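Local coordinates for protein esterase (Xanthomonas oryzae pv. oryzae, PDB 3H2G) that degrades rice cell walls as an esterase and contributes to the virulence of the bacterium on rice, at residues V240-Q243 / H244-N248; A262-V265 / E266-P270. One frame throughout, in Å; residues are numbered along the deposited sequence.

Contact 1. Residues V240-Q243 / H244-N248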
ATOM      1  N   VAL A 240      12.210 -12.563  -1.658  1.00  3.74           N
ATOM      2  CA  VAL A 240      12.675 -12.380  -3.029  1.00  5.82           C
ATOM      3  C   VAL A 240      12.917 -10.898  -3.339  1.00  5.71           C
ATOM      4  O   VAL A 240      13.933 -10.537  -3.937  1.00  5.86           O
ATOM      5  CB  VAL A 240      11.649 -12.967  -4.032  1.00  6.76           C
ATOM      6  CG1 VAL A 240      12.002 -12.568  -5.450  1.00 10.35           C
ATOM      7  CG2 VAL A 240      11.624 -14.489  -3.909  1.00  6.05           C
ATOM      8  N   ALA A 241      11.989 -10.041  -2.921  1.00  4.66           N
ATOM      9  CA  ALA A 241      12.116  -8.608  -3.167  1.00  4.50           C
ATOM     10  C   ALA A 241      13.291  -7.999  -2.406  1.00  5.31           C
ATOM     11  O   ALA A 241      14.048  -7.205  -2.964  1.00  4.43           O
ATOM     12  CB  ALA A 241      10.821  -7.890  -2.794  1.00  4.97           C
ATOM     13  N   MET A 242      13.452  -8.366  -1.135  1.00  5.41           N
ATOM     14  CA  MET A 242      14.554  -7.821  -0.350  1.00  6.06           C
ATOM     15  C   MET A 242      15.899  -8.252  -0.924  1.00  5.75           C
ATOM     16  O   MET A 242      16.879  -7.512  -0.837  1.00  6.65           O
ATOM     17  CB  MET A 242      14.433  -8.238   1.118  1.00  5.52           C
ATOM     18  CG  MET A 242      13.295  -7.543   1.858  1.00  6.23           C
ATOM     19  SD  MET A 242      13.453  -5.737   1.869  1.00  6.71           S
ATOM     20  CE  MET A 242      11.837  -5.248   2.478  1.00  6.34           C
ATOM     21  N   GLN A 243      15.950  -9.449  -1.507  1.00  5.46           N
ATOM     22  CA  GLN A 243      17.186  -9.926  -2.121  1.00  6.18           C
ATOM     23  C   GLN A 243      17.479  -9.069  -3.358  1.00  6.09           C
ATOM     24  O   GLN A 243      18.619  -8.682  -3.593  1.00  8.04           O
ATOM     25  CB  GLN A 243      17.060 -11.403  -2.517  1.00  5.44           C
ATOM     26  CG  GLN A 243      18.189 -11.922  -3.415  1.00  4.76           C
ATOM     27  CD  GLN A 243      19.571 -11.645  -2.848  1.00  7.18           C
ATOM     28  OE1 GLN A 243      19.802 -11.795  -1.651  1.00  7.53           O
ATOM     29  NE2 GLN A 243      20.502 -11.247  -3.714  1.00  7.02           N
ATOM     30  N   HIS A 244      16.449  -8.766  -4.144  1.00  6.46           N
ATOM     31  CA  HIS A 244      16.630  -7.939  -5.339  1.00  7.88           C
ATOM     32  C   HIS A 244      17.102  -6.542  -4.947  1.00  7.26           C
ATOM     33  O   HIS A 244      18.035  -5.989  -5.533  1.00  5.74           O
ATOM     34  CB  HIS A 244      15.317  -7.785  -6.112  1.00  9.47           C
ATOM     35  CG  HIS A 244      14.877  -9.017  -6.841  1.00 13.67           C
ATOM     36  ND1 HIS A 244      15.691  -9.693  -7.724  1.00 16.74           N
ATOM     37  CD2 HIS A 244      13.685  -9.658  -6.862  1.00 15.06           C
ATOM     38  CE1 HIS A 244      15.018 -10.696  -8.259  1.00 19.31           C
ATOM     39  NE2 HIS A 244      13.798 -10.697  -7.754  1.00 18.27           N
ATOM     40  N   THR A 245      16.436  -5.976  -3.949  1.00  6.98           N
ATOM     41  CA  THR A 245      16.738  -4.630  -3.477  1.00  8.25           C
ATOM     42  C   THR A 245      18.094  -4.479  -2.795  1.00  8.91           C
ATOM     43  O   THR A 245      18.875  -3.596  -3.153  1.00 10.56           O
ATOM     44  CB  THR A 245      15.646  -4.143  -2.496  1.00  8.81           C
ATOM     45  OG1 THR A 245      14.362  -4.220  -3.133  1.00  8.69           O
ATOM     46  CG2 THR A 245      15.913  -2.701  -2.060  1.00  6.67           C
ATOM     47  N   TYR A 246      18.377  -5.342  -1.823  1.00  8.57           N
ATOM     48  CA  TYR A 246      19.627  -5.253  -1.074  1.00  9.13           C
ATOM     49  C   TYR A 246      20.738  -6.203  -1.496  1.00  9.95           C
ATOM     50  O   TYR A 246      21.896  -5.998  -1.127  1.00  9.15           O
ATOM     51  CB  TYR A 246      19.353  -5.431   0.422  1.00  8.29           C
ATOM     52  CG  TYR A 246      18.471  -4.355   1.001  1.00  7.14           C
ATOM     53  CD1 TYR A 246      17.105  -4.570   1.188  1.00  5.64           C
ATOM     54  CD2 TYR A 246      18.995  -3.102   1.330  1.00  9.01           C
ATOM     55  CE1 TYR A 246      16.280  -3.564   1.685  1.00  5.14           C
ATOM     56  CE2 TYR A 246      18.178  -2.088   1.830  1.00  8.84           C
ATOM     57  CZ  TYR A 246      16.823  -2.326   2.005  1.00  8.10           C
ATOM     58  OH  TYR A 246      16.014  -1.326   2.502  1.00  7.74           O
ATOM     59  N   LYS A 247      20.384  -7.242  -2.247  1.00 10.28           N
ATOM     60  CA  LYS A 247      21.356  -8.219  -2.728  1.00 11.40           C
ATOM     61  C   LYS A 247      22.284  -8.698  -1.619  1.00 10.94           C
ATOM     62  O   LYS A 247      23.500  -8.791  -1.809  1.00 11.28           O
ATOM     63  CB  LYS A 247      22.179  -7.601  -3.865  1.00 13.44           C
ATOM     64  CG  LYS A 247      21.345  -7.251  -5.090  1.00 17.83           C
ATOM     65  CD  LYS A 247      22.179  -6.604  -6.179  1.00 21.20           C
ATOM     66  CE  LYS A 247      21.415  -6.565  -7.493  1.00 23.99           C
ATOM     67  NZ  LYS A 247      20.083  -5.913  -7.353  1.00 26.41           N
ATOM     68  N   ASN A 248      21.711  -9.023  -0.462  1.00  8.69           N
ATOM     69  CA  ASN A 248      22.521  -9.459   0.668  1.00  8.97           C
ATOM     70  C   ASN A 248      21.970 -10.651   1.443  1.00  6.77           C
ATOM     71  O   ASN A 248      22.356 -10.877   2.587  1.00  7.20           O
ATOM     72  CB  ASN A 248      22.726  -8.285   1.632  1.00  8.37           C
ATOM     73  CG  ASN A 248      21.423  -7.779   2.219  1.00 10.53           C
ATOM     74  OD1 ASN A 248      20.342  -8.283   1.896  1.00  7.28           O
ATOM     75  ND2 ASN A 248      21.516  -6.778   3.091  1.00 10.27           N
TER
HETATM   76  O   HOH W   1      23.497 -11.805  -2.522  1.00 28.78           O
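M242 and Y246, one helical turn apart, lie side by side on the packed flank of this last turn. The M242 sulfur meets the tyrosine at its rim: SD is 3.6 Å from Y246 CE1, and its line to the ring centroid stands 86° off the ring normal, the edge-on form of a Met-aromatic contact. A bend at chi2 (-59°) brings SD round to the ring, while T245 CG2 lies over one ring face, offset toward the rim. Helix 309-316 and the loop after it cover this flank, and Y246 OH is hydrogen-bonded to N317. T245, also buried, touches Y135 and P137 instead; its N reaches A241 O at 2.9 Å in a nearly straight bond, and OG1 sits beside the same carbonyl. Y246 N bonds likewise to M242 O at 2.8 Å. These i to i+4 bonds belong to the C-terminal end of helix 231-246. There K247 turns to positive phi (48°), and its N makes only a weak bond to Q243 O, evidence that the helical pattern is giving way. On another flank the H244 ring runs alongside V240, with CD2 3.1 Å from V240 O and NE2 3.5 Å from V240 CG1; Y135 stacks on this imidazole. The side toward solvent is looser. Q243 folds over the departing chain, placing NE2 3.3 Å from K247 CA, and a water held by NE2 bonds weakly to K247 O. The other end of that amide, OE1, accepts from the backbone N of both I249 and Y250, two bonds that fix which way the amide is turned. K247 is exposed, yet it curls back by a bend at its last torsion, and NZ donates to H244 O at 2.7 Å in the carbonyl plane.

Contact 2. Residues A262-V265 / E266-P270; sequences AAKV and EPLFP
V265 meets F269 through CG2, which lies in the plane of the phenyl ring at its edge, 3.8 Å from F269 CE2, the two side chains crossing at about a right angle. With chi1 at 66°, CG2 is anti to the backbone N, which brings it to the ring edge, while CG1 is wedged between N and the carbonyl carbon. The V265 carbonyl also serves this neighbourhood: its O is 3.3 Å from F269 CD2 and accepts L268 N at 3.2 Å, with the donor 57° out of the carbonyl plane. L268 folds back on the K264-V265 peptide, with CG 3.4 Å from K264 O. One step on, F269 N donates to E266 O at 3.2 Å. By contrast, E266 N is buried by the contact and has no partner in the model. Further out, K264 NZ is held by T283 O, and F269 touches S236 and Y237 of helix 231-246 and also L275 and M278 of helix 275-280. A cis peptide before P270 follows. Two successive i to i+3 bonds, with helical phi/psi at E266, P267 and L268, mark a pair of overlapping type I-like turns leading the chain out of helix 261-264.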
ATOM      1  N   ALA A 262      12.578 -23.559  -4.380  1.00  8.29           N
ATOM      2  CA  ALA A 262      13.698 -22.669  -4.668  1.00  8.55           C
ATOM      3  C   ALA A 262      13.793 -22.250  -6.136  1.00  8.90           C
ATOM      4  O   ALA A 262      14.063 -21.087  -6.442  1.00  8.72           O
ATOM      5  CB  ALA A 262      15.011 -23.325  -4.222  1.00  7.40           C
ATOM      6  N   ALA A 263      13.569 -23.193  -7.044  1.00 10.42           N
ATOM      7  CA  ALA A 263      13.662 -22.907  -8.471  1.00 11.34           C
ATOM      8  C   ALA A 263      12.443 -22.206  -9.066  1.00 12.55           C
ATOM      9  O   ALA A 263      12.521 -21.656 -10.164  1.00 14.16           O
ATOM     10  CB  ALA A 263      13.936 -24.203  -9.239  1.00 13.46           C
ATOM     11  N   LYS A 264      11.324 -22.202  -8.355  1.00 12.18           N
ATOM     12  CA  LYS A 264      10.123 -21.579  -8.901  1.00 12.82           C
ATOM     13  C   LYS A 264       9.633 -20.312  -8.211  1.00 11.07           C
ATOM     14  O   LYS A 264       8.732 -19.643  -8.720  1.00  8.76           O
ATOM     15  CB  LYS A 264       8.976 -22.589  -8.913  1.00 16.32           C
ATOM     16  CG  LYS A 264       8.496 -22.991  -7.531  1.00 19.40           C
ATOM     17  CD  LYS A 264       7.229 -23.839  -7.603  1.00 22.66           C
ATOM     18  CE  LYS A 264       6.058 -23.053  -8.178  1.00 21.42           C
ATOM     19  NZ  LYS A 264       4.812 -23.876  -8.263  1.00 22.41           N
ATOM     20  N   VAL A 265      10.223 -19.964  -7.074  1.00  9.19           N
ATOM     21  CA  VAL A 265       9.761 -18.794  -6.331  1.00  8.90           C
ATOM     22  C   VAL A 265      10.072 -17.401  -6.892  1.00  9.16           C
ATOM     23  O   VAL A 265       9.207 -16.520  -6.870  1.00  7.89           O
ATOM     24  CB  VAL A 265      10.242 -18.857  -4.855  1.00  7.60           C
ATOM     25  CG1 VAL A 265      11.759 -18.753  -4.783  1.00  5.78           C
ATOM     26  CG2 VAL A 265       9.583 -17.750  -4.047  1.00  9.96           C
ATOM     27  N   GLU A 266      11.278 -17.185  -7.408  1.00  7.67           N
ATOM     28  CA  GLU A 266      11.613 -15.853  -7.909  1.00  8.32           C
ATOM     29  C   GLU A 266      10.730 -15.320  -9.045  1.00  8.10           C
ATOM     30  O   GLU A 266      10.272 -14.178  -8.990  1.00  8.75           O
ATOM     31  CB  GLU A 266      13.096 -15.788  -8.297  1.00 10.17           C
ATOM     32  CG  GLU A 266      14.031 -16.014  -7.106  1.00 12.24           C
ATOM     33  CD  GLU A 266      15.442 -15.497  -7.344  1.00 17.84           C
ATOM     34  OE1 GLU A 266      16.081 -15.921  -8.331  1.00 19.70           O
ATOM     35  OE2 GLU A 266      15.912 -14.664  -6.537  1.00 17.39           O
ATOM     36  N   PRO A 267      10.463 -16.136 -10.078  1.00  7.89           N
ATOM     37  CA  PRO A 267       9.624 -15.681 -11.196  1.00  8.08           C
ATOM     38  C   PRO A 267       8.181 -15.316 -10.824  1.00  7.12           C
ATOM     39  O   PRO A 267       7.469 -14.711 -11.621  1.00  5.81           O
ATOM     40  CB  PRO A 267       9.669 -16.864 -12.167  1.00  8.96           C
ATOM     41  CG  PRO A 267      11.003 -17.489 -11.878  1.00 10.48           C
ATOM     42  CD  PRO A 267      11.058 -17.450 -10.373  1.00  8.73           C
ATOM     43  N   LEU A 268       7.753 -15.676  -9.617  1.00  7.18           N
ATOM     44  CA  LEU A 268       6.385 -15.397  -9.175  1.00  6.49           C
ATOM     45  C   LEU A 268       6.180 -14.041  -8.501  1.00  6.88           C
ATOM     46  O   LEU A 268       5.048 -13.561  -8.400  1.00  5.54           O
ATOM     47  CB  LEU A 268       5.927 -16.469  -8.183  1.00  7.61           C
ATOM     48  CG  LEU A 268       5.848 -17.936  -8.604  1.00  7.92           C
ATOM     49  CD1 LEU A 268       5.610 -18.793  -7.364  1.00  9.19           C
ATOM     50  CD2 LEU A 268       4.719 -18.123  -9.619  1.00  8.93           C
ATOM     51  N   PHE A 269       7.263 -13.416  -8.053  1.00  5.73           N
ATOM     52  CA  PHE A 269       7.133 -12.163  -7.316  1.00  5.84           C
ATOM     53  C   PHE A 269       7.923 -10.959  -7.819  1.00  5.21           C
ATOM     54  O   PHE A 269       9.037 -10.711  -7.359  1.00  5.12           O
ATOM     55  CB  PHE A 269       7.494 -12.432  -5.852  1.00  7.56           C
ATOM     56  CG  PHE A 269       6.644 -13.495  -5.205  1.00  6.47           C
ATOM     57  CD1 PHE A 269       5.308 -13.244  -4.901  1.00  6.74           C
ATOM     58  CD2 PHE A 269       7.174 -14.749  -4.913  1.00  7.65           C
ATOM     59  CE1 PHE A 269       4.508 -14.227  -4.315  1.00  7.96           C
ATOM     60  CE2 PHE A 269       6.384 -15.742  -4.327  1.00  6.53           C
ATOM     61  CZ  PHE A 269       5.049 -15.479  -4.028  1.00  7.86           C
ATOM     62  N   PRO A 270       7.353 -10.182  -8.757  1.00  4.69           N
ATOM     63  CA  PRO A 270       6.033 -10.352  -9.375  1.00  4.46           C
ATOM     64  C   PRO A 270       6.134 -11.245 -10.607  1.00  5.58           C
ATOM     65  O   PRO A 270       7.233 -11.519 -11.087  1.00  6.11           O
ATOM     66  CB  PRO A 270       5.641  -8.922  -9.729  1.00  5.03           C
ATOM     67  CG  PRO A 270       6.945  -8.339 -10.154  1.00  5.11           C
ATOM     68  CD  PRO A 270       7.913  -8.858  -9.092  1.00  4.67           C
TER

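Contacts 1 and 2 follow one another along the chain, with centres about 13 Å apart, and meet at V240. Its CG2 packs on V265 CG2 at 3.8 Å, and its CG1 lies 4.1 Å from E266 CA, so helix 231-246 rests directly on the turns after helix 261-264. Y250 forms a second bridge: already tied to Q243 of contact 1, it has its OH hydrogen-bonded to E266 OE2 of contact 2. In sequence, both contacts fall between strands 198-205 and 328-332, in a helical insertion outside the central sheet, and neither includes a residue of the probable Ser-His-Asp triad. Such placement is consistent with a substrate-recognition module added to an alpha/beta-hydrolase core.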